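Local structure of peptidoglycan recognition protein-LC isoform LCx (Drosophila melanogaster, 2F2L) at residues Q52-H55 / M56-G60; I64-N67 / F68-G71; K155-K158 / K159-H162; E116-Q119 / L120-E124. The protein binds an anhydro-muropeptide fragment of bacterial peptidoglycan with its extracellular domain and probably acts as a pattern-recognition receptor of innate immunity. All blocks are in the same frame, centred on the assembly; numbering follows the deposited sequence.

Contact 1 (Q52-H55 / M56-G60). With MLD (glcnac(beta1-4)-murnac(1,6-anhydro)-L-ala-gamma-D-glu-meso-a2pm-D-ala), chain G.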
# COMPACT_ATOMS: atom_id res chain seq x y z
N GLN B 52 0.86 4.04 -10.62
CA GLN B 52 1.75 3.81 -11.78
C GLN B 52 3.21 3.60 -11.35
O GLN B 52 3.89 2.70 -11.85
CB GLN B 52 1.66 4.93 -12.81
CG GLN B 52 2.57 4.66 -14.03
CD GLN B 52 2.39 5.64 -15.15
OE1 GLN B 52 2.43 6.86 -14.94
NE2 GLN B 52 2.26 5.12 -16.37
N SER B 53 3.65 4.41 -10.39
CA SER B 53 4.99 4.27 -9.82
C SER B 53 5.19 2.93 -9.11
O SER B 53 6.21 2.26 -9.26
CB SER B 53 5.23 5.41 -8.84
OG SER B 53 6.58 5.37 -8.41
N PHE B 54 4.20 2.53 -8.33
CA PHE B 54 4.21 1.21 -7.68
C PHE B 54 4.37 0.06 -8.68
O PHE B 54 5.14 -0.88 -8.49
CB PHE B 54 2.92 1.05 -6.86
CG PHE B 54 2.98 -0.04 -5.85
CD1 PHE B 54 3.78 0.09 -4.73
CD2 PHE B 54 2.23 -1.19 -6.00
CE1 PHE B 54 3.85 -0.92 -3.79
CE2 PHE B 54 2.28 -2.19 -5.06
CZ PHE B 54 3.10 -2.07 -3.96
N HIS B 55 3.62 0.14 -9.78
CA HIS B 55 3.67 -0.91 -10.79
C HIS B 55 4.95 -0.86 -11.63
O HIS B 55 5.58 -1.90 -11.85
CB HIS B 55 2.40 -0.83 -11.65
CG HIS B 55 1.17 -1.25 -10.91
ND1 HIS B 55 -0.08 -1.26 -11.49
CD2 HIS B 55 1.00 -1.71 -9.64
CE1 HIS B 55 -0.96 -1.69 -10.61
NE2 HIS B 55 -0.34 -1.97 -9.48
N MET B 56 5.36 0.33 -12.03
CA MET B 56 6.52 0.48 -12.92
C MET B 56 7.88 0.49 -12.19
O MET B 56 8.86 -0.00 -12.73
CB MET B 56 6.40 1.74 -13.79
CG MET B 56 5.26 1.69 -14.82
SD MET B 56 5.02 3.19 -15.79
CE MET B 56 6.39 3.07 -16.94
N ASP B 57 7.92 1.07 -11.00
CA ASP B 57 9.17 1.26 -10.26
C ASP B 57 9.35 0.20 -9.19
O ASP B 57 10.40 -0.43 -9.11
CB ASP B 57 9.26 2.67 -9.66
CG ASP B 57 9.05 3.77 -10.70
OD1 ASP B 57 9.45 3.57 -11.86
OD2 ASP B 57 8.51 4.84 -10.36
N SER B 58 8.33 -0.01 -8.35
CA SER B 58 8.45 -0.97 -7.26
C SER B 58 8.35 -2.43 -7.74
O SER B 58 9.13 -3.27 -7.31
CB SER B 58 7.42 -0.67 -6.17
OG SER B 58 7.52 0.68 -5.71
N TRP B 59 7.42 -2.74 -8.63
CA TRP B 59 7.35 -4.09 -9.23
C TRP B 59 8.18 -4.23 -10.49
O TRP B 59 8.52 -5.34 -10.89
CB TRP B 59 5.91 -4.47 -9.56
CG TRP B 59 5.06 -4.90 -8.37
CD1 TRP B 59 3.91 -4.32 -7.94
CD2 TRP B 59 5.31 -5.99 -7.48
NE1 TRP B 59 3.42 -4.99 -6.84
CE2 TRP B 59 4.27 -6.01 -6.53
CE3 TRP B 59 6.33 -6.96 -7.40
CZ2 TRP B 59 4.20 -6.97 -5.52
CZ3 TRP B 59 6.26 -7.90 -6.39
CH2 TRP B 59 5.21 -7.90 -5.46
N GLY B 60 8.48 -3.11 -11.15
CA GLY B 60 9.28 -3.14 -12.36
C GLY B 60 8.50 -3.54 -13.60
O GLY B 60 9.09 -4.07 -14.54
CAA MLD G . -7.13 -5.25 0.57
CAB MLD G . -6.55 -6.11 -0.53
OAC MLD G . -7.11 -6.20 -1.62
N2 MLD G . -5.41 -6.73 -0.22
C2 MLD G . -4.70 -7.64 -1.11
C3 MLD G . -4.45 -8.93 -0.33
O3 MLD G . -5.68 -9.55 0.11
C4 MLD G . -3.57 -9.89 -1.12
O4 MLD G . -3.24 -10.96 -0.25
C5 MLD G . -2.28 -9.17 -1.54
C6 MLD G . -1.34 -9.97 -2.46
O6 MLD G . -0.08 -9.23 -2.56
O5 MLD G . -2.66 -8.04 -2.32
C1 MLD G . -3.37 -7.04 -1.54
O1 MLD G . -3.63 -5.94 -2.37
CA4 MLD G . -2.42 -5.18 -2.64
CA5 MLD G . -1.89 -4.32 -1.50
OA5 MLD G . -1.83 -2.88 -1.80
CA6 MLD G . -0.44 -4.68 -1.53
OA6 MLD G . 0.09 -3.87 -2.55
CA1 MLD G . -0.92 -2.88 -2.91
CA2 MLD G . -1.64 -3.38 -4.17
NAD MLD G . -2.17 -2.22 -4.93
CAE MLD G . -1.86 -2.00 -6.20
CAF MLD G . -2.50 -0.75 -6.78
OAG MLD G . -1.15 -2.74 -6.88
CA3 MLD G . -2.81 -4.30 -3.82
OAH MLD G . -3.18 -5.18 -4.94
CAI MLD G . -4.33 -4.73 -5.70
CAJ MLD G . -5.63 -5.28 -5.17
CAL MLD G . -4.17 -5.18 -7.17
OAM MLD G . -5.10 -4.94 -7.93
N MLD G . -3.05 -5.79 -7.54
CA MLD G . -2.77 -6.23 -8.92
CB MLD G . -2.10 -5.04 -9.61
C MLD G . -1.76 -7.39 -8.83
O MLD G . -0.72 -7.26 -8.18
NAN MLD G . -2.14 -8.50 -9.46
CAO MLD G . -1.36 -9.74 -9.53
CAP MLD G . -2.25 -10.99 -9.19
OBA MLD G . -1.82 -12.07 -9.59
OAQ MLD G . -3.34 -10.84 -8.59
CBB MLD G . -0.91 -9.97 -10.97
CBC MLD G . 0.13 -8.98 -11.48
CBD MLD G . 0.54 -9.39 -12.91
OBE MLD G . -0.21 -10.04 -13.63
NBF MLD G . 1.74 -9.00 -13.28
CBG MLD G . 2.28 -9.31 -14.61
CBH MLD G . 2.55 -10.82 -14.72
OBI MLD G . 3.09 -11.44 -13.81
NBJ MLD G . 2.12 -11.38 -15.85
CBK MLD G . 2.29 -12.82 -16.18
CBL MLD G . 3.02 -12.92 -17.52
CBM MLD G . 0.96 -13.59 -16.30
OBO MLD G . -0.08 -12.96 -16.60
OBN MLD G . 1.03 -14.83 -16.11
CBP MLD G . 3.56 -8.48 -14.81
CBQ MLD G . 3.98 -8.43 -16.29
CBR MLD G . 5.16 -7.47 -16.50
CBS MLD G . 5.28 -6.96 -17.94
CBT MLD G . 4.16 -5.95 -18.21
OBV MLD G . 4.28 -4.83 -17.67
OBU MLD G . 3.22 -6.30 -18.94
NBW MLD G . 5.18 -8.09 -18.87
O HOH W 1 7.01 3.19 -6.09
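Met56 lies alongside Gln52, pointing the same way, in the last turns of helix 41-58, where regular bonding widens into a pi-type turn. Met56 N still makes the i to i+4 bond to Gln52 O (2.8 Å), and Met56 SD rests 3.4 Å from Gln52 CG, while the Gln52 amide turns to the backbone of Arg12. Asp57 N bonds to Ser53 O at 2.7 Å. With CG beside its own backbone N (chi1 -54°), the Asp57 carboxylate folds back, and OD2 accepts a hydrogen bond from Ser53 OG (2.8 Å) on its anti side; Arg12 is a second, charged partner of that oxygen. Ser58 N also reaches Ser53 O (3.2 Å), so one carbonyl serves donors four and five residues on, which is direct evidence of the wider turn. A water donates to both Ser58 OG and Ser53 OG, and Ser58 OG also bonds to the backbone of another protein chain. Trp59 N keeps the i+5 spacing, to Phe54 O, and its indole lies obliquely beside the Phe54 ring, planes at 81°, centroids 5.1 Å apart. Gly60, with positive phi, is the first residue to leave helical geometry. This helix end lines the muropeptide pocket: Phe54 CE2 is 3.7 Å from OA6 of the anhydro sugar, and His55 NE2 donates in its ring plane to the N-acetyl oxygen OAG at 2.8 Å, with an N-H...O angle of 164°.

Contact 2 (I64-N67 / F68-G71). With MLD (glcnac(beta1-4)-murnac(1,6-anhydro)-L-ala-gamma-D-glu-meso-a2pm-D-ala), chain G.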
# COMPACT_ATOMS: atom_id res chain seq x y z
N ILE B 64 1.48 1.06 -15.94
CA ILE B 64 0.44 0.81 -14.94
C ILE B 64 -0.30 -0.46 -15.38
O ILE B 64 -0.53 -0.69 -16.58
CB ILE B 64 -0.49 2.01 -14.82
CG1 ILE B 64 -1.34 1.92 -13.56
CG2 ILE B 64 -1.39 2.15 -16.06
CD1 ILE B 64 -2.00 3.22 -13.21
N GLY B 65 -0.63 -1.30 -14.41
CA GLY B 65 -1.09 -2.66 -14.67
C GLY B 65 -2.52 -2.76 -15.15
O GLY B 65 -2.86 -3.68 -15.85
N TYR B 66 -3.35 -1.79 -14.79
CA TYR B 66 -4.77 -1.86 -15.14
C TYR B 66 -5.04 -1.38 -16.57
O TYR B 66 -4.28 -0.60 -17.14
CB TYR B 66 -5.60 -1.06 -14.15
CG TYR B 66 -5.37 -1.44 -12.69
CD1 TYR B 66 -5.63 -2.74 -12.24
CD2 TYR B 66 -4.85 -0.52 -11.78
CE1 TYR B 66 -5.42 -3.11 -10.91
CE2 TYR B 66 -4.64 -0.86 -10.43
CZ TYR B 66 -4.92 -2.16 -10.01
OH TYR B 66 -4.73 -2.51 -8.70
N ASN B 67 -6.12 -1.87 -17.17
CA ASN B 67 -6.56 -1.29 -18.41
C ASN B 67 -7.23 0.06 -18.14
O ASN B 67 -6.98 1.03 -18.86
CB ASN B 67 -7.46 -2.27 -19.14
CG ASN B 67 -6.71 -3.49 -19.55
OD1 ASN B 67 -5.92 -3.39 -20.53
ND2 ASN B 67 -6.86 -4.51 -18.86
N PHE B 68 -8.05 0.11 -17.09
CA PHE B 68 -8.73 1.33 -16.67
C PHE B 68 -8.82 1.39 -15.16
O PHE B 68 -8.76 0.37 -14.49
CB PHE B 68 -10.15 1.41 -17.25
CG PHE B 68 -10.21 1.37 -18.75
CD1 PHE B 68 -10.09 2.53 -19.50
CD2 PHE B 68 -10.39 0.16 -19.42
CE1 PHE B 68 -10.15 2.50 -20.87
CE2 PHE B 68 -10.44 0.11 -20.80
CZ PHE B 68 -10.31 1.28 -21.53
N LEU B 69 -8.92 2.60 -14.61
CA LEU B 69 -9.25 2.75 -13.20
C LEU B 69 -10.45 3.68 -13.10
O LEU B 69 -10.64 4.52 -13.97
CB LEU B 69 -8.09 3.34 -12.39
CG LEU B 69 -6.72 2.68 -12.42
CD1 LEU B 69 -5.88 3.17 -13.60
CD2 LEU B 69 -6.01 2.93 -11.07
N VAL B 70 -11.23 3.54 -12.04
CA VAL B 70 -12.44 4.37 -11.82
C VAL B 70 -12.30 5.14 -10.53
O VAL B 70 -12.15 4.53 -9.46
CB VAL B 70 -13.70 3.48 -11.73
CG1 VAL B 70 -14.95 4.33 -11.64
CG2 VAL B 70 -13.75 2.57 -12.95
N GLY B 71 -12.38 6.46 -10.62
CA GLY B 71 -12.22 7.30 -9.45
C GLY B 71 -13.51 7.62 -8.74
O GLY B 71 -14.58 7.56 -9.34
CAA MLD G . -7.13 -5.25 0.57
CAB MLD G . -6.55 -6.11 -0.53
OAC MLD G . -7.11 -6.20 -1.62
N2 MLD G . -5.41 -6.73 -0.22
C2 MLD G . -4.70 -7.64 -1.11
C3 MLD G . -4.45 -8.93 -0.33
O3 MLD G . -5.68 -9.55 0.11
C4 MLD G . -3.57 -9.89 -1.12
O4 MLD G . -3.24 -10.96 -0.25
C5 MLD G . -2.28 -9.17 -1.54
C6 MLD G . -1.34 -9.97 -2.46
O6 MLD G . -0.08 -9.23 -2.56
O5 MLD G . -2.66 -8.04 -2.32
C1 MLD G . -3.37 -7.04 -1.54
O1 MLD G . -3.63 -5.94 -2.37
CA4 MLD G . -2.42 -5.18 -2.64
CA5 MLD G . -1.89 -4.32 -1.50
OA5 MLD G . -1.83 -2.88 -1.80
CA6 MLD G . -0.44 -4.68 -1.53
OA6 MLD G . 0.09 -3.87 -2.55
CA1 MLD G . -0.92 -2.88 -2.91
CA2 MLD G . -1.64 -3.38 -4.17
NAD MLD G . -2.17 -2.22 -4.93
CAE MLD G . -1.86 -2.00 -6.20
CAF MLD G . -2.50 -0.75 -6.78
OAG MLD G . -1.15 -2.74 -6.88
CA3 MLD G . -2.81 -4.30 -3.82
OAH MLD G . -3.18 -5.18 -4.94
CAI MLD G . -4.33 -4.73 -5.70
CAJ MLD G . -5.63 -5.28 -5.17
CAL MLD G . -4.17 -5.18 -7.17
OAM MLD G . -5.10 -4.94 -7.93
N MLD G . -3.05 -5.79 -7.54
CA MLD G . -2.77 -6.23 -8.92
CB MLD G . -2.10 -5.04 -9.61
C MLD G . -1.76 -7.39 -8.83
O MLD G . -0.72 -7.26 -8.18
NAN MLD G . -2.14 -8.50 -9.46
CAO MLD G . -1.36 -9.74 -9.53
CAP MLD G . -2.25 -10.99 -9.19
OBA MLD G . -1.82 -12.07 -9.59
OAQ MLD G . -3.34 -10.84 -8.59
CBB MLD G . -0.91 -9.97 -10.97
CBC MLD G . 0.13 -8.98 -11.48
CBD MLD G . 0.54 -9.39 -12.91
OBE MLD G . -0.21 -10.04 -13.63
NBF MLD G . 1.74 -9.00 -13.28
CBG MLD G . 2.28 -9.31 -14.61
CBH MLD G . 2.55 -10.82 -14.72
OBI MLD G . 3.09 -11.44 -13.81
NBJ MLD G . 2.12 -11.38 -15.85
CBK MLD G . 2.29 -12.82 -16.18
CBL MLD G . 3.02 -12.92 -17.52
CBM MLD G . 0.96 -13.59 -16.30
OBO MLD G . -0.08 -12.96 -16.60
OBN MLD G . 1.03 -14.83 -16.11
CBP MLD G . 3.56 -8.48 -14.81
CBQ MLD G . 3.98 -8.43 -16.29
CBR MLD G . 5.16 -7.47 -16.50
CBS MLD G . 5.28 -6.96 -17.94
CBT MLD G . 4.16 -5.95 -18.21
OBV MLD G . 4.28 -4.83 -17.67
OBU MLD G . 3.22 -6.30 -18.94
NBW MLD G . 5.18 -8.09 -18.87
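Tyr66 OH donates a 2.6 Å hydrogen bond to OAM of the bound muropeptide, the oxygen of the lactyl carbonyl, whose carbon is amide-linked to the peptide stem. The acceptor lies in the ring plane, at the ring edge, and the His55 ring meets that of Tyr66 edge-to-face. Leu69, three residues later, meets the ring obliquely: its CD2 is 3.7 Å and its CG 3.8 Å from Tyr66 CD2, the two side chains crossing at about a right angle. The first torsion of Leu69 (chi1 -55°) places CG beside the backbone N, which brings the branched end back toward 64-67, and the same leucine's CD1 then reaches Ile64 CD1 at 3.9 Å. One leucine fork therefore spans two residues of the preceding loop, one prong to the aromatic ring and one to the aliphatic chain. Nearer the backbone, Tyr66 CB stands 3.5 Å from Phe68 O. At the junction, the carbonyl oxygen of Asn67 sits over a face of the Phe68 ring, 3.2 Å from Phe68 CG. All five touching residues are buried, and their mutual contacts are apolar or van der Waals, in contrast to the polar end of Tyr66. In the fold, this loop carries the chain from helix 41-58 into strand 68-70, which lies between strands 76-78 and 97-101. Ile64 and Tyr66 rest on Val51 of helix 41-58, while Phe68 and Val70 pack against helix 112-127.

Contact 3 (K155-K158 / K159-H162)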
# COMPACT_ATOMS: atom_id res chain seq x y z
N LYS B 155 -19.62 -7.84 -3.18
CA LYS B 155 -21.04 -8.13 -2.98
C LYS B 155 -21.92 -7.38 -4.00
O LYS B 155 -22.94 -7.90 -4.44
CB LYS B 155 -21.48 -7.81 -1.54
CG LYS B 155 -21.04 -8.83 -0.53
CD LYS B 155 -21.79 -8.70 0.80
CE LYS B 155 -21.27 -7.57 1.66
NZ LYS B 155 -21.92 -7.57 3.01
N ILE B 156 -21.50 -6.18 -4.39
CA ILE B 156 -22.25 -5.40 -5.38
C ILE B 156 -22.15 -6.02 -6.79
O ILE B 156 -23.17 -6.26 -7.43
CB ILE B 156 -21.81 -3.91 -5.37
CG1 ILE B 156 -22.28 -3.24 -4.07
CG2 ILE B 156 -22.38 -3.16 -6.57
CD1 ILE B 156 -21.71 -1.86 -3.84
N ILE B 157 -20.93 -6.30 -7.25
CA ILE B 157 -20.75 -6.80 -8.61
C ILE B 157 -21.27 -8.25 -8.79
O ILE B 157 -21.62 -8.62 -9.91
CB ILE B 157 -19.27 -6.72 -9.10
CG1 ILE B 157 -18.40 -7.78 -8.43
CG2 ILE B 157 -18.70 -5.30 -8.92
CD1 ILE B 157 -16.95 -7.73 -8.84
N LYS B 158 -21.33 -9.03 -7.71
CA LYS B 158 -21.97 -10.36 -7.75
C LYS B 158 -23.42 -10.31 -8.21
O LYS B 158 -23.94 -11.31 -8.65
CB LYS B 158 -21.93 -11.05 -6.38
CG LYS B 158 -20.76 -11.96 -6.18
CD LYS B 158 -20.89 -12.79 -4.89
CE LYS B 158 -21.95 -13.88 -5.04
NZ LYS B 158 -21.70 -15.04 -4.13
N LYS B 159 -24.09 -9.16 -8.06
CA LYS B 159 -25.48 -8.99 -8.49
C LYS B 159 -25.63 -8.35 -9.87
O LYS B 159 -26.76 -8.11 -10.32
CB LYS B 159 -26.24 -8.15 -7.48
CG LYS B 159 -26.36 -8.78 -6.12
CD LYS B 159 -26.67 -7.73 -5.09
CE LYS B 159 -27.03 -8.31 -3.74
NZ LYS B 159 -26.53 -7.42 -2.67
N TRP B 160 -24.51 -8.08 -10.54
CA TRP B 160 -24.55 -7.55 -11.90
C TRP B 160 -24.80 -8.67 -12.92
O TRP B 160 -24.31 -9.79 -12.74
CB TRP B 160 -23.24 -6.81 -12.22
CG TRP B 160 -23.10 -5.47 -11.54
CD1 TRP B 160 -23.93 -4.93 -10.58
CD2 TRP B 160 -22.04 -4.52 -11.73
NE1 TRP B 160 -23.47 -3.70 -10.21
CE2 TRP B 160 -22.31 -3.42 -10.89
CE3 TRP B 160 -20.90 -4.48 -12.55
CZ2 TRP B 160 -21.47 -2.30 -10.83
CZ3 TRP B 160 -20.07 -3.36 -12.49
CH2 TRP B 160 -20.36 -2.29 -11.64
N PRO B 161 -25.55 -8.37 -13.99
CA PRO B 161 -25.99 -9.43 -14.89
C PRO B 161 -24.85 -10.20 -15.57
O PRO B 161 -25.01 -11.40 -15.84
CB PRO B 161 -26.85 -8.68 -15.92
CG PRO B 161 -27.25 -7.41 -15.22
CD PRO B 161 -26.04 -7.05 -14.45
N HIS B 162 -23.73 -9.55 -15.83
CA HIS B 162 -22.61 -10.24 -16.48
C HIS B 162 -21.72 -11.06 -15.53
O HIS B 162 -20.81 -11.76 -15.99
CB HIS B 162 -21.77 -9.23 -17.25
CG HIS B 162 -22.46 -8.67 -18.45
ND1 HIS B 162 -22.31 -9.20 -19.71
CD2 HIS B 162 -23.33 -7.63 -18.58
CE1 HIS B 162 -23.05 -8.52 -20.57
NE2 HIS B 162 -23.67 -7.55 -19.91
O HOH W 2 -25.34 -11.77 -11.08
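A type I beta turn from Ile157 to Trp160 follows on from helix 151-157 and folds the Trp160 indole back over the last helical residues. Trp160 N to Ile157 O (3.0 Å) closes the turn; one residue earlier, Lys159 N makes a like i to i+3 bond to Ile156 O (3.1 Å). In both, the donor stands well above the carbonyl plane and not on a lone pair, by 66° in the bond that closes the turn. Trp160 has CG beside its backbone N (chi1 -73°), which lays the ring across the turn. Ile157 CA then makes a CH-pi contact, 4.0 Å from the centroid of the five-membered ring and 12° off its normal. Ile156 approaches obliquely, its CG2 3.8 Å from Trp160 NE1, and Ile156 O is 3.5 Å from Trp160 CD1. The indole also joins this tail to the body of the domain, packing on Leu115 of helix 112-127 and Leu137 of strand 135-139, whereas the three lysines stay at the surface. Lys159 runs its methylenes past the Lys155 carbonyl, CD 3.8 Å from Lys155 O. A water bridges Lys158 O and Trp160 O, donating to each at 2.8 Å.

Contact 4 (E116-Q119 / L120-E124)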
# COMPACT_ATOMS: atom_id res chain seq x y z
N GLU B 116 -21.58 4.31 -11.25
CA GLU B 116 -22.10 4.81 -12.53
C GLU B 116 -21.02 4.86 -13.62
O GLU B 116 -21.26 4.41 -14.76
CB GLU B 116 -22.77 6.18 -12.33
CG GLU B 116 -24.18 6.07 -11.69
CD GLU B 116 -24.80 7.40 -11.32
OE1 GLU B 116 -24.13 8.46 -11.42
OE2 GLU B 116 -25.99 7.38 -10.92
N ALA B 117 -19.83 5.34 -13.28
CA ALA B 117 -18.71 5.40 -14.24
C ALA B 117 -18.34 4.01 -14.78
O ALA B 117 -18.12 3.84 -15.98
CB ALA B 117 -17.49 6.04 -13.61
N CYS B 118 -18.25 3.03 -13.90
CA CYS B 118 -17.90 1.68 -14.30
C CYS B 118 -18.97 1.06 -15.20
O CYS B 118 -18.66 0.36 -16.17
CB CYS B 118 -17.67 0.82 -13.06
SG CYS B 118 -17.08 -0.82 -13.41
N GLN B 119 -20.24 1.30 -14.89
CA GLN B 119 -21.34 0.79 -15.71
C GLN B 119 -21.26 1.38 -17.12
O GLN B 119 -21.42 0.67 -18.12
CB GLN B 119 -22.71 1.04 -15.04
CG GLN B 119 -22.89 0.21 -13.76
CD GLN B 119 -24.11 0.55 -12.89
OE1 GLN B 119 -24.72 1.61 -12.99
NE2 GLN B 119 -24.44 -0.38 -12.00
N LEU B 120 -20.98 2.69 -17.19
CA LEU B 120 -20.87 3.38 -18.48
C LEU B 120 -19.65 2.91 -19.27
O LEU B 120 -19.70 2.78 -20.48
CB LEU B 120 -20.80 4.90 -18.29
CG LEU B 120 -22.08 5.63 -17.84
CD1 LEU B 120 -21.77 7.09 -17.58
CD2 LEU B 120 -23.23 5.51 -18.85
N LEU B 121 -18.54 2.69 -18.57
CA LEU B 121 -17.33 2.19 -19.20
C LEU B 121 -17.58 0.84 -19.87
O LEU B 121 -17.23 0.65 -21.04
CB LEU B 121 -16.21 2.08 -18.15
CG LEU B 121 -14.88 1.50 -18.60
CD1 LEU B 121 -14.32 2.25 -19.77
CD2 LEU B 121 -13.95 1.50 -17.42
N LEU B 122 -18.21 -0.08 -19.14
CA LEU B 122 -18.53 -1.41 -19.67
C LEU B 122 -19.48 -1.32 -20.87
O LEU B 122 -19.28 -1.99 -21.88
CB LEU B 122 -19.11 -2.31 -18.57
CG LEU B 122 -18.10 -2.64 -17.45
CD1 LEU B 122 -18.78 -3.22 -16.27
CD2 LEU B 122 -17.02 -3.57 -17.94
N GLN B 123 -20.49 -0.47 -20.77
CA GLN B 123 -21.41 -0.30 -21.91
C GLN B 123 -20.70 0.29 -23.13
O GLN B 123 -21.00 -0.06 -24.26
CB GLN B 123 -22.64 0.50 -21.49
CG GLN B 123 -23.57 -0.36 -20.65
CD GLN B 123 -24.68 0.39 -19.99
OE1 GLN B 123 -25.07 1.49 -20.41
NE2 GLN B 123 -25.22 -0.20 -18.93
N GLU B 124 -19.70 1.14 -22.89
CA GLU B 124 -18.95 1.73 -23.97
C GLU B 124 -18.10 0.66 -24.65
O GLU B 124 -18.04 0.60 -25.88
CB GLU B 124 -18.11 2.90 -23.46
CG GLU B 124 -17.28 3.63 -24.53
CD GLU B 124 -18.06 4.70 -25.28
OE1 GLU B 124 -19.30 4.82 -25.11
OE2 GLU B 124 -17.43 5.43 -26.07
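Residues 116 to 124 follow regular alpha-helical geometry: Leu120 N, Leu121 N, Leu122 N and Gln123 N bond in turn to the carbonyl oxygens of Glu116, Ala117, Cys118 and Gln119, with Leu121 N to Ala117 O at 2.9 Å and Leu122 N to Cys118 O at 3.0 Å, the latter with an N-H...O angle of 167°. The side chains of the second segment lean back on these same carbonyls. Leu122, with CG beside its backbone N (chi1 -66°), sets CG 3.3 Å from Cys118 O, and its CD1 goes on to touch Cys118 SG at 4.1 Å. Leu120 adopts a similar first torsion and brings CG to 3.4 Å from Glu116 O. Leu121 differs: its CG is anti to the backbone N (chi1 176°), so CB is what meets Ala117 O, at 3.4 Å, while the branched end heads off toward the sheet. Gln123 lies extended, its CG passing 3.5 Å from Gln119 O. Side-chain contact between the turns is thus sparse, and the backbone bonds carry most of the link. Burial divides the helix lengthwise. Ala117, Cys118, Leu121 and Leu122 are buried, the last three packing on Phe101 and Ile99 of strand 97-101, whereas Glu116, Leu120 and Gln123 are exposed. Such a division marks an amphipathic helix, here helix 112-127 laid with its apolar side against the central mixed sheet of this amidase-like alpha/beta domain.

How the contacts relate
Contacts 1 and 2 form the ligand side of the domain: both touch the muropeptide, and they meet where His55 ND1 lies 3.0 Å from Gly65 N, a probable hydrogen bond. Contact 2 is wholly buried and mainly apolar, whereas contact 1, at a helix end, is richer in side-chain and water-mediated polar bonds. Contact 4, partly buried, lies on helix 112-127, which packs on strand 68-70 of contact 2, with Val70 CG1 3.6 Å from Ala117 CB, and relies on regular helix bonding. Contact 3 is a surface turn anchored to contact 4 by its tryptophan, Trp160 CH2 being 4.0 Å from Cys118 SG. Contacts 1 and 3 lie on opposite sides of the chain's centre, their own centres about 30 Å apart.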